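Local coordinates for protein Cas13d (uncultured Ruminococcus sp, PDB 6IV9) that binds CRISPR RNA and, through two HEPN domains, governs maturation of that guide RNA and cleavage of target RNA, at residues S672-P677 with R687-R692; K649-V654 with M693-S698; F480-K483 with E488-N491. The protein carries 2 engineered substitutions. All coordinates share one frame; numbering follows the deposited sequence.

Contact 1 of 3, residues S672-P677 with R687-R692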
ATOM      1  N   SER A 672      21.933  17.286 -14.949  1.00 28.03           N
ATOM      2  CA  SER A 672      21.420  16.466 -16.072  1.00 29.96           C
ATOM      3  C   SER A 672      20.377  17.176 -16.945  1.00 31.83           C
ATOM      4  O   SER A 672      20.290  16.826 -18.097  1.00 33.58           O
ATOM      5  CB  SER A 672      20.926  15.157 -15.578  1.00 30.79           C
ATOM      6  OG  SER A 672      19.860  15.353 -14.693  1.00 32.45           O
ATOM      7  N   CYS A 673      19.592  18.098 -16.392  1.00 28.05           N
ATOM      8  CA  CYS A 673      18.484  18.730 -17.154  1.00 27.14           C
ATOM      9  C   CYS A 673      18.830  20.086 -17.776  1.00 31.53           C
ATOM     10  O   CYS A 673      18.211  20.425 -18.753  1.00 28.31           O
ATOM     11  CB  CYS A 673      17.277  18.945 -16.254  1.00 28.79           C
ATOM     12  SG  CYS A 673      16.603  17.407 -15.588  0.99 30.01           S
ATOM     13  N   VAL A 674      19.776  20.817 -17.203  1.00 30.45           N
ATOM     14  CA  VAL A 674      20.090  22.185 -17.700  1.00 32.27           C
ATOM     15  C   VAL A 674      21.286  22.112 -18.651  1.00 28.66           C
ATOM     16  O   VAL A 674      22.278  21.549 -18.282  1.00 31.89           O
ATOM     17  CB  VAL A 674      20.309  23.148 -16.522  1.00 34.44           C
ATOM     18  CG1 VAL A 674      20.723  24.526 -16.987  1.00 34.47           C
ATOM     19  CG2 VAL A 674      19.074  23.245 -15.653  1.00 35.48           C
ATOM     20  N   GLU A 675      21.145  22.679 -19.840  1.00 32.67           N
ATOM     21  CA  GLU A 675      22.203  22.587 -20.877  1.00 39.20           C
ATOM     22  C   GLU A 675      23.502  23.268 -20.436  1.00 34.89           C
ATOM     23  O   GLU A 675      24.537  22.659 -20.562  1.00 34.75           O
ATOM     24  CB  GLU A 675      21.698  23.168 -22.190  1.00 38.49           C
ATOM     25  CG  GLU A 675      22.674  22.950 -23.311  1.00 44.44           C
ATOM     26  CD  GLU A 675      22.143  23.330 -24.673  1.00 49.62           C
ATOM     27  OE1 GLU A 675      22.730  22.909 -25.654  1.00 57.23           O
ATOM     28  OE2 GLU A 675      21.153  24.032 -24.727  1.00 54.84           O
ATOM     29  N   PHE A 676      23.408  24.464 -19.879  1.00 34.09           N
ATOM     30  CA  PHE A 676      24.615  25.181 -19.407  1.00 36.69           C
ATOM     31  C   PHE A 676      24.407  25.501 -17.931  1.00 30.08           C
ATOM     32  O   PHE A 676      24.000  26.570 -17.596  1.00 33.98           O
ATOM     33  CB  PHE A 676      24.851  26.429 -20.255  1.00 39.06           C
ATOM     34  CG  PHE A 676      24.943  26.134 -21.725  1.00 40.23           C
ATOM     35  CD1 PHE A 676      26.048  25.495 -22.247  1.00 43.63           C
ATOM     36  CD2 PHE A 676      23.906  26.459 -22.570  1.00 39.73           C
ATOM     37  CE1 PHE A 676      26.113  25.189 -23.592  1.00 45.28           C
ATOM     38  CE2 PHE A 676      23.973  26.152 -23.914  1.00 46.76           C
ATOM     39  CZ  PHE A 676      25.071  25.511 -24.418  1.00 42.87           C
ATOM     40  N   PRO A 677      24.643  24.538 -17.038  1.00 33.09           N
ATOM     41  CA  PRO A 677      24.421  24.746 -15.628  1.00 36.93           C
ATOM     42  C   PRO A 677      25.354  25.771 -14.978  1.00 36.32           C
ATOM     43  O   PRO A 677      26.476  25.801 -15.338  1.00 36.11           O
ATOM     44  CB  PRO A 677      24.796  23.398 -15.001  1.00 39.24           C
ATOM     45  CG  PRO A 677      24.730  22.424 -16.129  1.00 43.46           C
ATOM     46  CD  PRO A 677      25.132  23.218 -17.344  1.00 38.52           C
ATOM     47  N   ARG A 687      16.629  25.105  -7.813  1.00 27.15           N
ATOM     48  CA  ARG A 687      15.220  24.649  -7.744  1.00 29.17           C
ATOM     49  C   ARG A 687      14.370  25.584  -8.604  1.00 30.56           C
ATOM     50  O   ARG A 687      13.555  25.099  -9.347  1.00 25.86           O
ATOM     51  CB  ARG A 687      14.721  24.627  -6.301  1.00 28.82           C
ATOM     52  CG  ARG A 687      15.299  23.515  -5.442  1.00 28.76           C
ATOM     53  CD  ARG A 687      14.618  23.391  -4.094  1.00 29.32           C
ATOM     54  NE  ARG A 687      14.932  22.185  -3.361  1.00 29.68           N
ATOM     55  CZ  ARG A 687      15.947  22.030  -2.540  1.00 29.78           C
ATOM     56  NH1 ARG A 687      16.713  23.050  -2.228  1.00 30.07           N
ATOM     57  NH2 ARG A 687      16.203  20.849  -2.031  1.00 28.99           N
ATOM     58  N   SER A 688      14.613  26.891  -8.495  1.00 28.61           N
ATOM     59  CA  SER A 688      13.844  27.904  -9.253  1.00 29.29           C
ATOM     60  C   SER A 688      14.035  27.652 -10.740  1.00 26.13           C
ATOM     61  O   SER A 688      13.076  27.702 -11.470  1.00 28.95           O
ATOM     62  CB  SER A 688      14.244  29.295  -8.887  1.00 33.79           C
ATOM     63  OG  SER A 688      13.859  29.572  -7.572  1.00 35.08           O
ATOM     64  N   GLU A 689      15.275  27.425 -11.149  1.00 26.86           N
ATOM     65  CA  GLU A 689      15.560  26.952 -12.593  0.50 28.56           C
ATOM     66  C   GLU A 689      14.859  25.681 -13.174  1.00 30.56           C
ATOM     67  O   GLU A 689      14.283  25.727 -14.221  1.00 25.58           O
ATOM     68  CB  GLU A 689      17.075  26.902 -12.800  0.50 31.00           C
ATOM     69  CG  GLU A 689      17.519  27.217 -14.217  0.50 34.59           C
ATOM     70  CD  GLU A 689      19.015  27.440 -14.399  0.50 33.06           C
ATOM     71  OE1 GLU A 689      19.681  27.869 -13.439  0.50 33.95           O
ATOM     72  OE2 GLU A 689      19.514  27.192 -15.503  0.50 34.05           O
ATOM     73  N   LEU A 690      14.771  24.672 -12.319  1.00 27.96           N
ATOM     74  CA  LEU A 690      14.071  23.412 -12.649  1.00 27.08           C
ATOM     75  C   LEU A 690      12.569  23.705 -12.730  1.00 26.70           C
ATOM     76  O   LEU A 690      11.933  23.183 -13.604  1.00 28.84           O
ATOM     77  CB  LEU A 690      14.423  22.359 -11.600  1.00 25.16           C
ATOM     78  CG  LEU A 690      15.882  21.930 -11.608  1.00 26.53           C
ATOM     79  CD1 LEU A 690      16.211  21.050 -10.427  1.00 28.21           C
ATOM     80  CD2 LEU A 690      16.225  21.246 -12.902  1.00 31.80           C
ATOM     81  N   ALA A 691      12.051  24.536 -11.832  1.00 26.83           N
ATOM     82  CA  ALA A 691      10.615  24.877 -11.838  1.00 28.09           C
ATOM     83  C   ALA A 691      10.251  25.613 -13.131  1.00 29.67           C
ATOM     84  O   ALA A 691       9.201  25.363 -13.665  1.00 28.38           O
ATOM     85  CB  ALA A 691      10.244  25.664 -10.621  1.00 31.16           C
ATOM     86  N   ARG A 692      11.116  26.513 -13.582  1.00 32.29           N
ATOM     87  CA  ARG A 692      10.881  27.251 -14.843  1.00 33.04           C
ATOM     88  C   ARG A 692      10.888  26.281 -16.022  1.00 28.66           C
ATOM     89  O   ARG A 692      10.086  26.444 -16.904  1.00 31.00           O
ATOM     90  CB  ARG A 692      11.958  28.311 -15.032  1.00 38.41           C
ATOM     91  CG  ARG A 692      11.688  29.563 -14.226  1.00 48.28           C
ATOM     92  CD  ARG A 692      12.445  30.737 -14.806  1.00 56.17           C
ATOM     93  NE  ARG A 692      13.839  30.693 -14.419  1.00 55.68           N
ATOM     94  CZ  ARG A 692      14.302  30.931 -13.206  1.00 48.21           C
ATOM     95  NH1 ARG A 692      15.559  30.661 -12.938  1.00 43.52           N
ATOM     96  NH2 ARG A 692      13.522  31.437 -12.274  1.00 52.43           N
TER
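Leu690 reaches from helix 683-696 to the spot where helix 663-673 gives out, meeting Cys673 and Val674 with one methyl. Its CB starts 6.2 Å from Val674 CG2, too far to touch, and CG closes that gap to 5.3 Å. The branch then divides the work. CD2 makes the contact, lying 4.4 Å from Val674 CG2 and 4.2 Å from Cys673 CB, whereas CD1 turns from both; the same side chain also packs on Tyr669 of helix 663-673 and on Leu726 of helix 713-760. With CG set beside the backbone N and anti to the carbonyl carbon (chi1 -66°), a CB that does not itself face the partner still delivers CD2 to it.

The motif is a helix-loop-helix. Val674 is the first residue to leave helical geometry after helix 663-673, and the nine residues between the two segments lead back into helix 683-696, so the apolar touch lies where the chain starts its turn. Cys673 presents CB to the leucine and not its sulfur, which is directed to the side of its own backbone N.

Val674 also crosses the extended chain of Glu689 at about a right angle. Glu689 was modelled in two conformers; in one, OE2 comes 3.3 Å from Val674 CG1, a contact to be treated as doubtful, and in the same conformer OE1 hydrogen-bonds Tyr670 OH of helix 663-673.

Contact 2 of 3, residues K649-V654 with M693-S698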
ATOM      1  N   LYS A 649       2.263  24.505 -14.449  1.00 28.80           N
ATOM      2  CA  LYS A 649       2.603  25.919 -14.751  1.00 35.86           C
ATOM      3  C   LYS A 649       2.667  26.726 -13.462  1.00 35.95           C
ATOM      4  O   LYS A 649       3.128  27.847 -13.495  1.00 37.32           O
ATOM      5  CB  LYS A 649       1.587  26.511 -15.722  1.00 36.04           C
ATOM      6  CG  LYS A 649       1.727  25.986 -17.134  1.00 38.92           C
ATOM      7  CD  LYS A 649       0.609  26.395 -18.011  1.00 43.69           C
ATOM      8  CE  LYS A 649       0.658  25.664 -19.328  1.00 48.50           C
ATOM      9  NZ  LYS A 649      -0.412  26.120 -20.239  1.00 55.56           N
ATOM     10  N   ASN A 650       2.237  26.127 -12.370  1.00 30.64           N
ATOM     11  CA  ASN A 650       2.212  26.833 -11.078  1.00 33.09           C
ATOM     12  C   ASN A 650       3.554  26.646 -10.376  1.00 34.95           C
ATOM     13  O   ASN A 650       3.746  25.640  -9.749  1.00 28.68           O
ATOM     14  CB  ASN A 650       1.069  26.304 -10.235  1.00 35.90           C
ATOM     15  CG  ASN A 650       0.838  27.173  -9.035  1.00 46.94           C
ATOM     16  OD1 ASN A 650       1.789  27.623  -8.410  1.00 50.10           O
ATOM     17  ND2 ASN A 650      -0.413  27.436  -8.742  1.00 42.94           N
ATOM     18  N   GLU A 651       4.411  27.654 -10.447  1.00 32.63           N
ATOM     19  CA  GLU A 651       5.763  27.556  -9.853  1.00 34.38           C
ATOM     20  C   GLU A 651       5.699  27.336  -8.342  1.00 27.42           C
ATOM     21  O   GLU A 651       6.573  26.697  -7.827  1.00 29.90           O
ATOM     22  CB  GLU A 651       6.635  28.722 -10.301  1.00 38.15           C
ATOM     23  CG  GLU A 651       7.012  28.590 -11.759  1.00 47.14           C
ATOM     24  CD  GLU A 651       7.740  29.792 -12.317  1.00 51.90           C
ATOM     25  OE1 GLU A 651       8.933  29.702 -12.503  1.00 47.87           O
ATOM     26  OE2 GLU A 651       7.092  30.800 -12.543  1.00 55.51           O
ATOM     27  N   LYS A 652       4.708  27.890  -7.667  1.00 30.19           N
ATOM     28  CA  LYS A 652       4.647  27.706  -6.200  1.00 30.56           C
ATOM     29  C   LYS A 652       4.440  26.234  -5.853  1.00 28.80           C
ATOM     30  O   LYS A 652       5.066  25.764  -4.934  1.00 27.89           O
ATOM     31  CB  LYS A 652       3.522  28.545  -5.609  1.00 33.68           C
ATOM     32  CG  LYS A 652       3.874  30.009  -5.445  1.00 41.34           C
ATOM     33  CD  LYS A 652       2.883  30.745  -4.607  1.00 43.69           C
ATOM     34  CE  LYS A 652       1.543  30.857  -5.275  1.00 48.35           C
ATOM     35  NZ  LYS A 652       0.716  31.892  -4.620  1.00 53.11           N
ATOM     36  N   VAL A 653       3.524  25.584  -6.550  1.00 28.08           N
ATOM     37  CA  VAL A 653       3.271  24.136  -6.311  1.00 27.04           C
ATOM     38  C   VAL A 653       4.514  23.326  -6.681  1.00 25.19           C
ATOM     39  O   VAL A 653       4.943  22.538  -5.897  1.00 26.83           O
ATOM     40  CB  VAL A 653       2.080  23.671  -7.161  1.00 29.23           C
ATOM     41  CG1 VAL A 653       1.908  22.176  -7.077  1.00 32.72           C
ATOM     42  CG2 VAL A 653       0.803  24.386  -6.784  1.00 31.77           C
ATOM     43  N   VAL A 654       5.077  23.565  -7.857  1.00 26.74           N
ATOM     44  CA  VAL A 654       6.284  22.816  -8.299  1.00 26.95           C
ATOM     45  C   VAL A 654       7.446  23.096  -7.345  1.00 24.77           C
ATOM     46  O   VAL A 654       8.122  22.189  -6.983  1.00 25.54           O
ATOM     47  CB  VAL A 654       6.629  23.147  -9.755  1.00 27.10           C
ATOM     48  CG1 VAL A 654       7.982  22.604 -10.142  1.00 29.82           C
ATOM     49  CG2 VAL A 654       5.548  22.649 -10.681  1.00 27.69           C
ATOM     50  N   MET A 693      11.789  25.311 -16.010  1.00 29.01           N
ATOM     51  CA  MET A 693      11.857  24.328 -17.114  1.00 33.64           C
ATOM     52  C   MET A 693      10.551  23.544 -17.174  1.00 34.28           C
ATOM     53  O   MET A 693      10.063  23.323 -18.252  1.00 33.21           O
ATOM     54  CB  MET A 693      12.970  23.323 -16.864  1.00 37.57           C
ATOM     55  CG  MET A 693      14.320  23.887 -17.064  1.00 48.90           C
ATOM     56  SD  MET A 693      15.482  22.557 -17.300  1.00 60.06           S
ATOM     57  CE  MET A 693      14.437  21.145 -17.005  1.00 38.46           C
ATOM     58  N   ILE A 694      10.062  23.120 -16.020  1.00 27.37           N
ATOM     59  CA  ILE A 694       8.798  22.347 -15.919  1.00 29.29           C
ATOM     60  C   ILE A 694       7.638  23.221 -16.397  1.00 31.82           C
ATOM     61  O   ILE A 694       6.818  22.761 -17.158  1.00 31.93           O
ATOM     62  CB  ILE A 694       8.621  21.846 -14.482  1.00 26.35           C
ATOM     63  CG1 ILE A 694       9.598  20.712 -14.198  1.00 27.69           C
ATOM     64  CG2 ILE A 694       7.195  21.435 -14.219  1.00 28.01           C
ATOM     65  CD1 ILE A 694       9.796  20.434 -12.763  1.00 31.36           C
ATOM     66  N   LYS A 695       7.642  24.486 -16.021  1.00 28.80           N
ATOM     67  CA  LYS A 695       6.566  25.407 -16.429  1.00 29.23           C
ATOM     68  C   LYS A 695       6.538  25.540 -17.958  1.00 31.58           C
ATOM     69  O   LYS A 695       5.474  25.737 -18.485  1.00 31.22           O
ATOM     70  CB  LYS A 695       6.801  26.773 -15.789  1.00 33.28           C
ATOM     71  CG  LYS A 695       5.811  27.851 -16.181  1.00 40.63           C
ATOM     72  CD  LYS A 695       6.303  29.238 -15.895  1.00 46.70           C
ATOM     73  CE  LYS A 695       5.301  30.107 -15.175  1.00 55.84           C
ATOM     74  NZ  LYS A 695       3.951  30.068 -15.775  1.00 63.12           N
ATOM     75  N   ASN A 696       7.700  25.471 -18.598  1.00 31.02           N
ATOM     76  CA  ASN A 696       7.857  25.756 -20.050  1.00 36.76           C
ATOM     77  C   ASN A 696       8.002  24.510 -20.922  1.00 34.05           C
ATOM     78  O   ASN A 696       8.186  24.679 -22.098  1.00 32.00           O
ATOM     79  CB  ASN A 696       9.057  26.663 -20.291  1.00 36.93           C
ATOM     80  CG  ASN A 696       8.845  28.044 -19.718  1.00 43.23           C
ATOM     81  OD1 ASN A 696       7.758  28.584 -19.769  1.00 41.04           O
ATOM     82  ND2 ASN A 696       9.884  28.607 -19.147  1.00 49.06           N
ATOM     83  N   ILE A 697       7.900  23.317 -20.359  1.00 29.65           N
ATOM     84  CA  ILE A 697       8.061  22.074 -21.163  1.00 28.29           C
ATOM     85  C   ILE A 697       6.936  21.953 -22.203  1.00 26.32           C
ATOM     86  O   ILE A 697       5.860  22.410 -21.943  1.00 28.31           O
ATOM     87  CB  ILE A 697       8.066  20.851 -20.236  1.00 27.86           C
ATOM     88  CG1 ILE A 697       8.536  19.600 -20.961  1.00 32.79           C
ATOM     89  CG2 ILE A 697       6.694  20.637 -19.639  1.00 30.76           C
ATOM     90  CD1 ILE A 697       8.743  18.448 -20.043  1.00 39.12           C
ATOM     91  N   SER A 698       7.226  21.335 -23.335  1.00 28.19           N
ATOM     92  CA  SER A 698       6.185  21.085 -24.356  1.00 27.93           C
ATOM     93  C   SER A 698       6.603  19.882 -25.189  1.00 27.06           C
ATOM     94  O   SER A 698       7.769  19.578 -25.226  1.00 28.13           O
ATOM     95  CB  SER A 698       5.968  22.277 -25.222  1.00 35.40           C
ATOM     96  OG  SER A 698       7.096  22.512 -26.025  1.00 36.16           O
TER
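Val654 and Ile694 supply the apolar part of this contact, their branches paired: Val654 CG1 lies 3.9 Å from Ile694 CD1, and Val654 CG2 lies 4.1 Å from Ile694 CG2. Both side chains are buried, and the isoleucine also packs on Tyr727 and Val730 of helix 713-760.

These residues join helix 651-660, just after its start, to the last turns of helix 683-696, two helices on in an all-helical part of the protein. Asn650 is the N-cap of the former: its OD1 accepts from Val653 N at 3.3 Å, with the donor well above the carbonyl plane, and more weakly from Lys652 N.

The polar part belongs to Lys695. CG leaves anti to the backbone N (chi1 177°) and runs past the Lys649 carbonyl; bends at chi3 and chi4 then bring NZ back to Lys649 O in a weak hydrogen bond of 3.3 Å. Lys649 sends its own ammonium to Glu646 instead.

Electrostatics adds a looser pairing. Glu651 crosses Lys695 at about a right angle, its OE2 3.3 Å from the methylene CE but 4.6 Å from NZ, too far for a salt bridge.

Contact 3 of 3, residues F480-K483 with E488-N491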
ATOM      1  N   PHE A 480      21.720 -28.081 -17.802  1.00 59.94           N
ATOM      2  CA  PHE A 480      21.061 -28.410 -16.517  1.00 56.56           C
ATOM      3  C   PHE A 480      19.612 -28.750 -16.847  1.00 45.42           C
ATOM      4  O   PHE A 480      19.039 -28.115 -17.701  1.00 50.87           O
ATOM      5  CB  PHE A 480      21.269 -27.311 -15.477  1.00 54.06           C
ATOM      6  CG  PHE A 480      22.607 -27.350 -14.790  1.00 54.16           C
ATOM      7  CD1 PHE A 480      22.860 -28.265 -13.790  1.00 56.68           C
ATOM      8  CD2 PHE A 480      23.616 -26.482 -15.151  1.00 51.94           C
ATOM      9  CE1 PHE A 480      24.093 -28.316 -13.170  1.00 55.62           C
ATOM     10  CE2 PHE A 480      24.847 -26.528 -14.523  1.00 54.21           C
ATOM     11  CZ  PHE A 480      25.083 -27.441 -13.533  1.00 57.58           C
ATOM     12  N   ASP A 481      19.098 -29.801 -16.239  1.00 46.77           N
ATOM     13  CA  ASP A 481      17.705 -30.217 -16.485  1.00 47.54           C
ATOM     14  C   ASP A 481      16.782 -29.246 -15.754  1.00 41.17           C
ATOM     15  O   ASP A 481      16.961 -29.068 -14.570  1.00 38.21           O
ATOM     16  CB  ASP A 481      17.491 -31.629 -15.945  1.00 51.70           C
ATOM     17  CG  ASP A 481      16.280 -32.338 -16.513  1.00 62.91           C
ATOM     18  OD1 ASP A 481      15.489 -31.703 -17.208  1.00 66.13           O
ATOM     19  OD2 ASP A 481      16.147 -33.533 -16.247  1.00 81.34           O
ATOM     20  N   GLU A 482      15.780 -28.742 -16.462  1.00 40.64           N
ATOM     21  CA  GLU A 482      14.757 -27.812 -15.927  1.00 44.09           C
ATOM     22  C   GLU A 482      13.934 -28.525 -14.850  1.00 48.87           C
ATOM     23  O   GLU A 482      13.455 -27.868 -13.945  1.00 41.17           O
ATOM     24  CB  GLU A 482      13.863 -27.307 -17.053  1.00 43.19           C
ATOM     25  CG  GLU A 482      12.895 -26.225 -16.632  1.00 48.75           C
ATOM     26  CD  GLU A 482      13.505 -25.011 -15.949  1.00 54.82           C
ATOM     27  OE1 GLU A 482      14.668 -24.688 -16.232  1.00 39.52           O
ATOM     28  OE2 GLU A 482      12.801 -24.408 -15.133  1.00 46.01           O
ATOM     29  N   LYS A 483      13.877 -29.856 -14.911  1.00 38.97           N
ATOM     30  CA  LYS A 483      13.071 -30.707 -13.997  1.00 39.36           C
ATOM     31  C   LYS A 483      13.654 -30.711 -12.584  1.00 33.97           C
ATOM     32  O   LYS A 483      12.959 -31.108 -11.673  1.00 33.50           O
ATOM     33  CB  LYS A 483      12.875 -32.104 -14.575  1.00 45.63           C
ATOM     34  CG  LYS A 483      12.291 -32.104 -15.972  1.00 54.77           C
ATOM     35  CD  LYS A 483      11.243 -33.141 -16.183  1.00 63.75           C
ATOM     36  CE  LYS A 483      10.757 -33.198 -17.614  1.00 73.14           C
ATOM     37  NZ  LYS A 483      10.274 -34.548 -17.987  1.00 76.84           N
ATOM     38  N   GLU A 488      10.387 -27.365  -6.321  1.00 29.43           N
ATOM     39  CA  GLU A 488      10.394 -25.993  -5.757  1.00 32.27           C
ATOM     40  C   GLU A 488       9.397 -25.059  -6.438  1.00 33.97           C
ATOM     41  O   GLU A 488       8.980 -24.124  -5.797  1.00 30.92           O
ATOM     42  CB  GLU A 488      11.750 -25.337  -5.995  1.00 39.14           C
ATOM     43  CG  GLU A 488      12.921 -26.229  -5.676  1.00 51.19           C
ATOM     44  CD  GLU A 488      13.007 -26.711  -4.245  1.00 51.10           C
ATOM     45  OE1 GLU A 488      13.114 -25.869  -3.358  1.00 55.83           O
ATOM     46  OE2 GLU A 488      12.980 -27.924  -4.035  1.00 58.96           O
ATOM     47  N   LYS A 489       9.024 -25.348  -7.675  1.00 31.00           N
ATOM     48  CA  LYS A 489       8.174 -24.435  -8.467  1.00 34.76           C
ATOM     49  C   LYS A 489       6.822 -24.184  -7.807  1.00 40.89           C
ATOM     50  O   LYS A 489       6.222 -25.106  -7.287  1.00 31.34           O
ATOM     51  CB  LYS A 489       7.998 -24.974  -9.885  1.00 36.80           C
ATOM     52  CG  LYS A 489       9.141 -24.680 -10.842  1.00 37.54           C
ATOM     53  CD  LYS A 489       8.902 -25.259 -12.207  1.00 45.20           C
ATOM     54  CE  LYS A 489       9.924 -24.882 -13.253  1.00 43.65           C
ATOM     55  NZ  LYS A 489      11.025 -24.154 -12.613  1.00 53.14           N
ATOM     56  N   LYS A 490       6.388 -22.929  -7.874  1.00 35.18           N
ATOM     57  CA  LYS A 490       5.072 -22.515  -7.352  1.00 34.25           C
ATOM     58  C   LYS A 490       4.108 -22.464  -8.534  1.00 33.54           C
ATOM     59  O   LYS A 490       4.441 -21.858  -9.518  1.00 35.03           O
ATOM     60  CB  LYS A 490       5.215 -21.195  -6.602  1.00 35.17           C
ATOM     61  CG  LYS A 490       5.817 -21.350  -5.221  1.00 46.39           C
ATOM     62  CD  LYS A 490       4.788 -21.772  -4.208  1.00 53.42           C
ATOM     63  CE  LYS A 490       5.193 -22.950  -3.358  1.00 60.37           C
ATOM     64  NZ  LYS A 490       6.350 -22.649  -2.488  1.00 68.46           N
ATOM     65  N   ASN A 491       2.957 -23.097  -8.393  1.00 30.35           N
ATOM     66  CA  ASN A 491       1.936 -23.177  -9.458  1.00 37.69           C
ATOM     67  C   ASN A 491       0.617 -22.572  -8.963  1.00 34.10           C
ATOM     68  O   ASN A 491       0.412 -22.514  -7.773  1.00 33.32           O
ATOM     69  CB  ASN A 491       1.756 -24.625  -9.911  1.00 41.95           C
ATOM     70  CG  ASN A 491       3.045 -25.258 -10.395  1.00 43.41           C
ATOM     71  OD1 ASN A 491       3.534 -26.213  -9.810  1.00 47.51           O
ATOM     72  ND2 ASN A 491       3.596 -24.738 -11.468  1.00 39.70           N
TER
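Glu482 and Lys489 join in a salt bridge that ties together two parts of the long loop between helices 467-475 and 497-505. The residues on the two sides are close in sequence, and neither segment is part of a long helix or a strand; only Glu482 and Lys483 begin a brief 3-10 segment. The bridge lies near the protein surface.

The ionic contact rests on one carboxylate oxygen. Lys489 NZ donates to Glu482 OE2 at 3.1 Å and meets it nearly in line with the C-O bond, while the neighbouring CE follows at 3.5 Å. The two side chains cross at about a right angle. Glu482 starts with CG anti to the backbone N (chi1 -173°) and then bends at chi2 (54°), which folds the carboxylate round towards the lysine. Lys489 comes out nearly straight to CE and turns only at its last bond.

Backbone amides at the start of helix 333-336 also donate to this carboxylate: Ile334 N to OE1 and Phe333 N to OE2. Glu482 OE2 thus has two donors, the ammonium and an amide, and these three bonds hold the carboxylate in its rotation. Shortening Glu482 to an alanine removes the carboxylate, which would probably leave the Lys489 ammonium without this countercharge and the amides of Phe333 and Ile334 without this acceptor, so that the loop could shift against helix 333-336.

The 488-491 side of the loop is tied down through its backbone, Lys490 N to Tyr361 OH and Lys490 O to Asn330 ND2. Within residues 480-483 a weak bond of the Asx-turn kind runs back along the chain: Lys483 N points almost straight (171°) at Asp481 OD1, 3.4 Å away.

Contact 3 closes first along the chain and stands apart, its centre about 51 Å from that of contact 1 and about 52 Å from that of contact 2. The other two are neighbours, with centres about 11 Å apart, and contact 1 is nested inside the loop that contact 2 closes. Both draw on helix 683-696, which packs at one level against the end of helix 663-673 and at the next against the start of helix 651-660, two helices consecutive in sequence. Met693 of contact 2 reaches contact 1, its CE 3.7 Å from Cys673 CB. These three successive helices pack together, with helix 713-760 against both contacts, whereas contact 3 fastens a loop in a distant part of the protein.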